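PDB 4GDZ: uncharacterized protein from Bacteroides eggerthii, which is of unknown function but belongs to the DUF4251 family and folds into a large antiparallel beta-sheet that carries a magnesium ion. Local coordinates for residues A[66-74]-A[164-175]; A[125-133]-A[143-151]. All coordinates share one frame; numbering follows the deposited sequence.

Contact 1 (A[66-74]-A[164-175])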
loop_
_atom_site.group_PDB
_atom_site.type_symbol
_atom_site.label_atom_id
_atom_site.label_comp_id
_atom_site.label_asym_id
_atom_site.label_seq_id
_atom_site.Cartn_x
_atom_site.Cartn_y
_atom_site.Cartn_z
ATOM N N SER A 66 -10.756 -15.664 -9.238
ATOM C CA SER A 66 -9.659 -16.041 -10.132
ATOM C C SER A 66 -10.060 -16.520 -11.542
ATOM O O SER A 66 -9.345 -16.257 -12.515
ATOM C CB SER A 66 -8.817 -17.127 -9.448
ATOM O OG SER A 66 -7.701 -17.434 -10.243
ATOM N N ASN A 67 -11.203 -17.210 -11.664
ATOM C CA ASN A 67 -11.681 -17.721 -12.968
ATOM C C ASN A 67 -11.749 -16.672 -14.091
ATOM O O ASN A 67 -11.550 -16.985 -15.274
ATOM C CB ASN A 67 -13.082 -18.369 -12.851
ATOM C CG ASN A 67 -13.567 -18.918 -14.202
ATOM O OD1 ASN A 67 -12.886 -19.758 -14.814
ATOM N ND2 ASN A 67 -14.698 -18.407 -14.706
ATOM N N THR A 68 -12.036 -15.416 -13.735
ATOM C CA THR A 68 -12.063 -14.338 -14.731
ATOM C C THR A 68 -11.117 -13.191 -14.353
ATOM O O THR A 68 -11.340 -12.055 -14.749
ATOM C CB THR A 68 -13.498 -13.795 -14.883
ATOM O OG1 THR A 68 -13.969 -13.330 -13.601
ATOM C CG2 THR A 68 -14.453 -14.893 -15.405
ATOM N N ASN A 69 -10.045 -13.492 -13.618
ATOM C CA ASN A 69 -9.043 -12.499 -13.232
ATOM C C ASN A 69 -7.640 -13.119 -13.260
ATOM O O ASN A 69 -7.148 -13.678 -12.261
ATOM C CB ASN A 69 -9.378 -11.911 -11.857
ATOM C CG ASN A 69 -10.596 -11.027 -11.890
ATOM O OD1 ASN A 69 -10.535 -9.886 -12.366
ATOM N ND2 ASN A 69 -11.739 -11.562 -11.441
ATOM N N PHE A 70 -7.036 -13.099 -14.438
ATOM C CA PHE A 70 -5.759 -13.734 -14.657
ATOM C C PHE A 70 -5.003 -13.154 -15.847
ATOM O O PHE A 70 -5.576 -12.513 -16.727
ATOM C CB PHE A 70 -5.925 -15.256 -14.834
ATOM C CG PHE A 70 -6.677 -15.632 -16.094
ATOM C CD1 PHE A 70 -6.003 -15.793 -17.280
ATOM C CD2 PHE A 70 -8.065 -15.771 -16.083
ATOM C CE1 PHE A 70 -6.694 -16.088 -18.441
ATOM C CE2 PHE A 70 -8.761 -16.072 -17.230
ATOM C CZ PHE A 70 -8.073 -16.218 -18.411
ATOM N N VAL A 71 -3.699 -13.427 -15.854
ATOM C CA VAL A 71 -2.813 -13.130 -16.976
ATOM C C VAL A 71 -2.071 -14.425 -17.296
ATOM O O VAL A 71 -1.367 -15.003 -16.450
ATOM C CB VAL A 71 -1.817 -11.977 -16.669
ATOM C CG1 VAL A 71 -0.890 -11.777 -17.874
ATOM C CG2 VAL A 71 -2.563 -10.670 -16.337
ATOM N N LEU A 72 -2.275 -14.899 -18.517
ATOM C CA LEU A 72 -1.683 -16.141 -19.012
ATOM C C LEU A 72 -0.756 -15.823 -20.167
ATOM O O LEU A 72 -1.138 -15.109 -21.097
ATOM C CB LEU A 72 -2.779 -17.092 -19.488
ATOM C CG LEU A 72 -2.336 -18.483 -19.993
ATOM C CD1 LEU A 72 -3.411 -19.520 -19.704
ATOM C CD2 LEU A 72 -2.028 -18.420 -21.465
ATOM N N VAL A 73 0.470 -16.339 -20.102
ATOM C CA VAL A 73 1.437 -16.182 -21.166
ATOM C C VAL A 73 1.925 -17.580 -21.500
ATOM O O VAL A 73 2.311 -18.355 -20.608
ATOM C CB VAL A 73 2.607 -15.241 -20.786
ATOM C CG1 VAL A 73 3.722 -15.316 -21.839
ATOM C CG2 VAL A 73 2.099 -13.802 -20.615
ATOM N N ASN A 74 1.858 -17.922 -22.780
ATOM C CA ASN A 74 2.360 -19.208 -23.259
ATOM C C ASN A 74 3.150 -18.985 -24.527
ATOM O O ASN A 74 2.588 -18.964 -25.620
ATOM C CB ASN A 74 1.233 -20.196 -23.505
ATOM C CG ASN A 74 1.752 -21.586 -23.834
ATOM O OD1 ASN A 74 2.963 -21.816 -23.911
ATOM N ND2 ASN A 74 0.838 -22.518 -24.008
ATOM N N LEU A 164 2.346 -23.130 -15.861
ATOM C CA LEU A 164 1.134 -23.564 -16.575
ATOM C C LEU A 164 0.591 -24.866 -16.021
ATOM O O LEU A 164 -0.602 -24.969 -15.745
ATOM C CB LEU A 164 1.432 -23.746 -18.065
ATOM C CG LEU A 164 1.703 -22.476 -18.880
ATOM C CD1 LEU A 164 1.833 -22.827 -20.355
ATOM C CD2 LEU A 164 0.627 -21.414 -18.680
ATOM N N ASN A 165 1.479 -25.843 -15.823
ATOM C CA ASN A 165 1.062 -27.160 -15.329
ATOM C C ASN A 165 0.606 -27.197 -13.870
ATOM O O ASN A 165 0.147 -28.224 -13.393
ATOM C CB ASN A 165 2.121 -28.245 -15.605
ATOM C CG ASN A 165 3.411 -28.093 -14.780
ATOM O OD1 ASN A 165 3.548 -27.238 -13.901
ATOM N ND2 ASN A 165 4.373 -28.959 -15.077
ATOM N N GLN A 166 0.719 -26.086 -13.151
ATOM C CA GLN A 166 0.140 -26.013 -11.810
ATOM C C GLN A 166 -1.065 -25.081 -11.761
ATOM O O GLN A 166 -1.605 -24.809 -10.695
ATOM C CB GLN A 166 1.211 -25.571 -10.805
ATOM C CG GLN A 166 2.278 -26.632 -10.529
ATOM C CD GLN A 166 3.423 -26.071 -9.698
ATOM O OE1 GLN A 166 3.230 -25.134 -8.916
ATOM N NE2 GLN A 166 4.626 -26.620 -9.880
ATOM N N SER A 167 -1.487 -24.584 -12.918
ATOM C CA SER A 167 -2.569 -23.609 -12.984
ATOM C C SER A 167 -3.887 -24.276 -13.356
ATOM O O SER A 167 -4.005 -24.845 -14.445
ATOM C CB SER A 167 -2.219 -22.542 -14.021
ATOM O OG SER A 167 -3.326 -21.733 -14.300
ATOM N N ASN A 168 -4.878 -24.214 -12.464
ATOM C CA ASN A 168 -6.225 -24.714 -12.789
ATOM C C ASN A 168 -6.874 -23.921 -13.914
ATOM O O ASN A 168 -7.708 -24.455 -14.640
ATOM C CB ASN A 168 -7.138 -24.715 -11.561
ATOM C CG ASN A 168 -6.713 -25.729 -10.515
ATOM O OD1 ASN A 168 -6.101 -26.750 -10.829
ATOM N ND2 ASN A 168 -7.026 -25.445 -9.260
ATOM N N ILE A 169 -6.517 -22.639 -14.062
ATOM C CA ILE A 169 -7.002 -21.811 -15.183
ATOM C C ILE A 169 -6.530 -22.422 -16.500
ATOM O O ILE A 169 -7.307 -22.640 -17.439
ATOM C CB ILE A 169 -6.460 -20.357 -15.108
ATOM C CG1 ILE A 169 -7.076 -19.608 -13.923
ATOM C CG2 ILE A 169 -6.736 -19.595 -16.409
ATOM C CD1 ILE A 169 -8.588 -19.611 -13.921
ATOM N N PHE A 170 -5.228 -22.663 -16.579
ATOM C CA PHE A 170 -4.650 -23.252 -17.787
ATOM C C PHE A 170 -5.245 -24.638 -18.048
ATOM O O PHE A 170 -5.633 -24.952 -19.176
ATOM C CB PHE A 170 -3.112 -23.347 -17.731
ATOM C CG PHE A 170 -2.504 -24.005 -18.962
ATOM C CD1 PHE A 170 -2.437 -23.308 -20.178
ATOM C CD2 PHE A 170 -2.063 -25.306 -18.919
ATOM C CE1 PHE A 170 -1.905 -23.918 -21.309
ATOM C CE2 PHE A 170 -1.542 -25.921 -20.050
ATOM C CZ PHE A 170 -1.461 -25.222 -21.239
ATOM N N LYS A 171 -5.341 -25.455 -17.000
ATOM C CA LYS A 171 -5.680 -26.864 -17.174
ATOM C C LYS A 171 -7.173 -27.105 -17.355
ATOM O O LYS A 171 -7.549 -28.162 -17.800
ATOM C CB LYS A 171 -5.154 -27.729 -16.010
ATOM C CG LYS A 171 -3.634 -27.831 -15.952
ATOM C CD LYS A 171 -3.161 -28.794 -14.867
ATOM C CE LYS A 171 -3.433 -28.261 -13.469
ATOM N NZ LYS A 171 -2.729 -29.081 -12.433
ATOM N N GLY A 172 -8.011 -26.130 -17.042
ATOM C CA GLY A 172 -9.459 -26.330 -17.063
ATOM C C GLY A 172 -10.123 -26.276 -18.447
ATOM O O GLY A 172 -11.285 -26.601 -18.571
ATOM N N ARG A 173 -9.373 -25.896 -19.476
ATOM C CA ARG A 173 -9.896 -25.828 -20.845
ATOM C C ARG A 173 -8.795 -26.077 -21.867
ATOM O O ARG A 173 -7.617 -26.015 -21.534
ATOM C CB ARG A 173 -10.527 -24.455 -21.110
ATOM C CG ARG A 173 -9.569 -23.272 -21.171
ATOM C CD ARG A 173 -10.335 -21.938 -21.201
ATOM N NE ARG A 173 -11.186 -21.890 -22.396
ATOM C CZ ARG A 173 -10.811 -21.441 -23.591
ATOM N NH1 ARG A 173 -9.598 -20.936 -23.794
ATOM N NH2 ARG A 173 -11.651 -21.538 -24.594
ATOM N N SER A 174 -9.196 -26.331 -23.118
ATOM C CA SER A 174 -8.234 -26.462 -24.221
ATOM C C SER A 174 -8.203 -25.090 -24.955
ATOM O O SER A 174 -9.235 -24.589 -25.407
ATOM C CB SER A 174 -8.607 -27.605 -25.164
ATOM O OG SER A 174 -8.552 -28.881 -24.529
ATOM N N TRP A 175 -7.014 -24.491 -25.012
ATOM C CA TRP A 175 -6.802 -23.124 -25.492
ATOM C C TRP A 175 -6.628 -23.091 -27.015
ATOM O O TRP A 175 -6.290 -24.085 -27.659
ATOM C CB TRP A 175 -5.590 -22.481 -24.792
ATOM C CG TRP A 175 -5.813 -22.368 -23.329
ATOM C CD1 TRP A 175 -5.697 -23.373 -22.405
ATOM C CD2 TRP A 175 -6.265 -21.219 -22.619
ATOM N NE1 TRP A 175 -6.029 -22.903 -21.165
ATOM C CE2 TRP A 175 -6.393 -21.591 -21.264
ATOM C CE3 TRP A 175 -6.562 -19.900 -22.990
ATOM C CZ2 TRP A 175 -6.807 -20.701 -20.283
ATOM C CZ3 TRP A 175 -6.970 -19.005 -22.003
ATOM C CH2 TRP A 175 -7.093 -19.418 -20.664
ATOM O OXT TRP A 175 -6.849 -22.056 -27.636
#
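In the modelled conformer, Ile169 drops its CG2 methyl squarely over one face of the Phe70 ring, 3.8 Å from the centroid and only 4° off the ring normal, a CH-pi contact. Its other branch reaches on to the short 3-10 turn that interrupts strand 61-74, where Ile169 CD1 lies 3.7 Å from Ser66 O. Beside this pair, Leu72 CD1 meets a face of the Trp175 six-membered ring off-centre, 3.6 Å from CZ2, and the same methyl touches the edge of Phe170 near its ring plane. Trp175 CH2 also approaches Phe70 CE1 at 4.0 Å. Were the Phe70 ring replaced by an alanine here, the Ile169 methyl would probably lose the face it rests on and Trp175 CH2 its neighbour. Strand 61-74 of the antiparallel sheet is thus covered on one face by the short C-terminal helix 168-171 and the chain end. With CG turned away from the backbone N (chi1 -173°), the Asn74 amide meets Leu164 CD1, 3.7 Å from CG, while its OD1 accepts from Gln46. Behind this layer, Trp175 NE1 donates in its ring plane to a lone pair of Phe170 O at 2.9 Å, which helps fix the indole's rotation. Ser167, the N-cap, accepts an almost straight bond from Phe170 N to its OG, 3.1 Å long, and that hydroxyl also pairs with Glu50 on strand 46-55.

Contact 2 (A[125-133]-A[143-151]). With MG (magnesium ion), chain B.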
loop_
_atom_site.group_PDB
_atom_site.type_symbol
_atom_site.label_atom_id
_atom_site.label_comp_id
_atom_site.label_asym_id
_atom_site.label_seq_id
_atom_site.Cartn_x
_atom_site.Cartn_y
_atom_site.Cartn_z
ATOM N N ILE A 125 -7.148 -7.900 -31.416
ATOM C CA ILE A 125 -7.680 -7.251 -32.616
ATOM C C ILE A 125 -8.413 -5.973 -32.201
ATOM O O ILE A 125 -9.487 -6.029 -31.581
ATOM C CB ILE A 125 -8.587 -8.205 -33.409
ATOM C CG1 ILE A 125 -7.773 -9.447 -33.820
ATOM C CG2 ILE A 125 -9.134 -7.497 -34.654
ATOM C CD1 ILE A 125 -8.595 -10.534 -34.470
ATOM N N GLY A 126 -7.795 -4.831 -32.514
ATOM C CA GLY A 126 -8.319 -3.519 -32.174
ATOM C C GLY A 126 -8.199 -3.107 -30.707
ATOM O O GLY A 126 -8.778 -2.111 -30.308
ATOM N N ILE A 127 -7.472 -3.872 -29.906
ATOM C CA ILE A 127 -7.383 -3.643 -28.463
ATOM C C ILE A 127 -6.049 -4.244 -28.019
ATOM O O ILE A 127 -5.629 -5.289 -28.508
ATOM C CB ILE A 127 -8.595 -4.264 -27.658
ATOM C CG1 ILE A 127 -8.519 -3.904 -26.151
ATOM C CG2 ILE A 127 -8.745 -5.790 -27.832
ATOM C CD1 ILE A 127 -9.762 -4.280 -25.345
ATOM N N SER A 128 -5.408 -3.609 -27.049
ATOM C CA SER A 128 -4.189 -4.161 -26.445
ATOM C C SER A 128 -4.124 -3.766 -24.994
ATOM O O SER A 128 -4.886 -2.906 -24.539
ATOM C CB SER A 128 -2.952 -3.664 -27.203
ATOM O OG SER A 128 -2.840 -2.254 -27.078
ATOM N N ALA A 129 -3.228 -4.393 -24.257
ATOM C CA ALA A 129 -3.017 -4.024 -22.852
ATOM C C ALA A 129 -1.528 -4.108 -22.564
ATOM O O ALA A 129 -0.869 -5.066 -22.957
ATOM C CB ALA A 129 -3.786 -4.939 -21.879
ATOM N N GLN A 130 -1.021 -3.089 -21.873
ATOM C CA GLN A 130 0.335 -3.092 -21.326
ATOM C C GLN A 130 0.323 -3.597 -19.873
ATOM O O GLN A 130 -0.510 -3.192 -19.058
ATOM C CB GLN A 130 0.935 -1.700 -21.417
ATOM C CG GLN A 130 2.388 -1.684 -20.971
ATOM C CD GLN A 130 3.027 -0.394 -21.367
ATOM O OE1 GLN A 130 2.630 0.667 -20.888
ATOM N NE2 GLN A 130 3.986 -0.470 -22.269
ATOM N N ILE A 131 1.223 -4.529 -19.587
ATOM C CA ILE A 131 1.244 -5.300 -18.343
ATOM C C ILE A 131 2.564 -5.040 -17.602
ATOM O O ILE A 131 3.623 -5.110 -18.219
ATOM C CB ILE A 131 1.183 -6.819 -18.639
ATOM C CG1 ILE A 131 0.094 -7.159 -19.692
ATOM C CG2 ILE A 131 0.997 -7.598 -17.339
ATOM C CD1 ILE A 131 -1.326 -6.843 -19.281
ATOM N N PHE A 132 2.497 -4.788 -16.306
ATOM C CA PHE A 132 3.676 -4.672 -15.445
ATOM C C PHE A 132 3.477 -5.621 -14.274
ATOM O O PHE A 132 2.482 -5.554 -13.577
ATOM C CB PHE A 132 3.873 -3.235 -14.951
ATOM C CG PHE A 132 5.050 -3.061 -13.993
ATOM C CD1 PHE A 132 6.364 -3.301 -14.414
ATOM C CD2 PHE A 132 4.839 -2.746 -12.663
ATOM C CE1 PHE A 132 7.436 -3.183 -13.546
ATOM C CE2 PHE A 132 5.911 -2.600 -11.796
ATOM C CZ PHE A 132 7.213 -2.829 -12.235
ATOM N N LEU A 133 4.441 -6.501 -14.061
ATOM C CA LEU A 133 4.341 -7.574 -13.073
ATOM C C LEU A 133 5.564 -7.545 -12.174
ATOM O O LEU A 133 6.698 -7.416 -12.653
ATOM C CB LEU A 133 4.215 -8.915 -13.819
ATOM C CG LEU A 133 4.180 -10.264 -13.097
ATOM C CD1 LEU A 133 3.788 -11.335 -14.103
ATOM C CD2 LEU A 133 5.536 -10.592 -12.498
ATOM N N THR A 143 2.155 -9.014 -8.096
ATOM C CA THR A 143 1.237 -7.920 -8.325
ATOM C C THR A 143 1.340 -7.522 -9.781
ATOM O O THR A 143 2.454 -7.454 -10.343
ATOM C CB THR A 143 1.600 -6.738 -7.402
ATOM O OG1 THR A 143 1.542 -7.228 -6.055
ATOM C CG2 THR A 143 0.640 -5.542 -7.579
ATOM N N VAL A 144 0.197 -7.282 -10.407
ATOM C CA VAL A 144 0.179 -6.960 -11.821
ATOM C C VAL A 144 -0.654 -5.699 -12.017
ATOM O O VAL A 144 -1.711 -5.557 -11.407
ATOM C CB VAL A 144 -0.342 -8.175 -12.648
ATOM C CG1 VAL A 144 -1.822 -8.514 -12.346
ATOM C CG2 VAL A 144 -0.199 -7.922 -14.127
ATOM N N THR A 145 -0.181 -4.799 -12.881
ATOM C CA THR A 145 -0.959 -3.662 -13.362
ATOM C C THR A 145 -1.228 -3.826 -14.827
ATOM O O THR A 145 -0.300 -4.106 -15.619
ATOM C CB THR A 145 -0.159 -2.345 -13.104
ATOM O OG1 THR A 145 0.066 -2.263 -11.691
ATOM C CG2 THR A 145 -0.920 -1.057 -13.607
ATOM N N ILE A 146 -2.490 -3.654 -15.189
ATOM C CA ILE A 146 -2.999 -3.829 -16.533
ATOM C C ILE A 146 -3.520 -2.507 -17.046
ATOM O O ILE A 146 -4.422 -1.879 -16.444
ATOM C CB ILE A 146 -4.112 -4.928 -16.557
ATOM C CG1 ILE A 146 -3.542 -6.267 -16.018
ATOM C CG2 ILE A 146 -4.705 -5.116 -17.967
ATOM C CD1 ILE A 146 -4.522 -7.119 -15.254
ATOM N N ASN A 147 -2.984 -2.096 -18.190
ATOM C CA ASN A 147 -3.296 -0.813 -18.789
ATOM C C ASN A 147 -3.816 -0.991 -20.211
ATOM O O ASN A 147 -3.011 -1.081 -21.146
ATOM C CB ASN A 147 -2.028 0.083 -18.750
ATOM C CG ASN A 147 -2.259 1.484 -19.294
ATOM O OD1 ASN A 147 -3.362 1.860 -19.648
ATOM N ND2 ASN A 147 -1.187 2.259 -19.380
ATOM N N PRO A 148 -5.157 -1.011 -20.397
ATOM C CA PRO A 148 -5.699 -1.184 -21.756
ATOM C C PRO A 148 -5.454 0.038 -22.621
ATOM O O PRO A 148 -5.306 1.121 -22.102
ATOM C CB PRO A 148 -7.215 -1.360 -21.507
ATOM C CG PRO A 148 -7.298 -1.882 -20.108
ATOM C CD PRO A 148 -6.237 -1.102 -19.388
ATOM N N ASN A 149 -5.404 -0.126 -23.937
ATOM C CA ASN A 149 -4.998 0.990 -24.794
ATOM C C ASN A 149 -6.063 2.071 -24.956
ATOM O O ASN A 149 -5.737 3.166 -25.392
ATOM C CB ASN A 149 -4.619 0.498 -26.196
ATOM C CG ASN A 149 -5.840 0.071 -26.984
ATOM O OD1 ASN A 149 -6.552 -0.846 -26.592
ATOM N ND2 ASN A 149 -6.150 0.811 -28.020
ATOM N N PHE A 150 -7.323 1.794 -24.623
ATOM C CA PHE A 150 -8.409 2.721 -25.007
ATOM C C PHE A 150 -8.609 3.915 -24.079
ATOM O O PHE A 150 -9.258 4.880 -24.457
ATOM C CB PHE A 150 -9.742 1.973 -25.244
ATOM C CG PHE A 150 -10.157 1.078 -24.107
ATOM C CD1 PHE A 150 -10.743 1.612 -22.961
ATOM C CD2 PHE A 150 -9.980 -0.293 -24.186
ATOM C CE1 PHE A 150 -11.137 0.790 -21.908
ATOM C CE2 PHE A 150 -10.352 -1.112 -23.132
ATOM C CZ PHE A 150 -10.915 -0.570 -21.992
ATOM N N ASN A 151 -8.123 3.850 -22.854
ATOM C CA ASN A 151 -8.090 5.051 -22.031
ATOM C C ASN A 151 -6.929 4.951 -21.061
ATOM O O ASN A 151 -6.232 3.941 -21.043
ATOM C CB ASN A 151 -9.451 5.322 -21.344
ATOM C CG ASN A 151 -9.858 4.252 -20.343
ATOM O OD1 ASN A 151 -9.051 3.778 -19.578
ATOM N ND2 ASN A 151 -11.146 3.908 -20.327
HETATM MG MG MG B . -5.678 2.164 -19.894
HETATM O O HOH W 1 -9.120 -0.507 -28.081
HETATM O O HOH W 2 1.256 0.807 -18.431
#
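Ile131 and Val144 lie side by side, and their CG2 methyls meet. The CG1 branch of Ile131, beside the backbone N in the modelled conformer, carries Ile131 CD1 back toward Ala129 and to 4.0 Å from Ile146 CG1. Ile146 CG2 in turn touches the Ala129 methyl, and with Leu133 and Pro148 these side chains form one apolar face of the strand pair, continued by Phe120 and Leu157 on the flanking strands. Phe132 and Thr145 project from the other face, where a second subunit packs: its Tyr88 meets the Phe132 ring edge-to-face, and its Gln60 bonds to Thr145 OG1, which also pairs with Thr156. Between the faces, the antiparallel backbones are joined at the hydrogen-bonded pairs Phe132-Thr145 and Gln130-Asn147. Toward the open end a side chain takes over from the backbone: Asn149 OD1 accepts from Ser128 N at 3.0 Å, the donor standing well above the amide carbonyl plane, while Asn149 N returns a bond to Ser128 O. A water that donates to Gly126 O also donates to Asn149 OD1, so two donors grip this oxygen. Another water links Gln130 OE1 to Asn147 ND2, which helps to hold the Asn147 amide while its OD1 reaches the magnesium ion at 2.4 Å. Pro148 O (2.5 Å) and Asn151 O (2.2 Å) bind the same ion, and Asn153 O completes the protein ligands. Strands 128-135 and 141-148 are a beta hairpin, and the end of its second strand and the loop after it supply the ligands of the magnesium site, three of the four being backbone carbonyls.

From the N terminus, the chain passes through helix 28-44 and strand 46-55 before segment 66-74 opens the loop of contact 1. That loop runs through the rest of the sheet and closes only when segment 164-175 brings the C terminus back over strand 61-74. Contact 2 is nested wholly inside it, a short hairpin closure between 125-133 and 143-151. Strand 155-163 then connects the hairpin to the C-terminal segment. The two centres lie about 18 Å apart, yet the contacts meet directly: Val71 CG2 of contact 1 packs 4.2 Å from Val144 CG2 and from Ile146 CD1 of contact 2, joining distant strands of one antiparallel sheet through buried apolar side chains on strands 61-74 and 141-148.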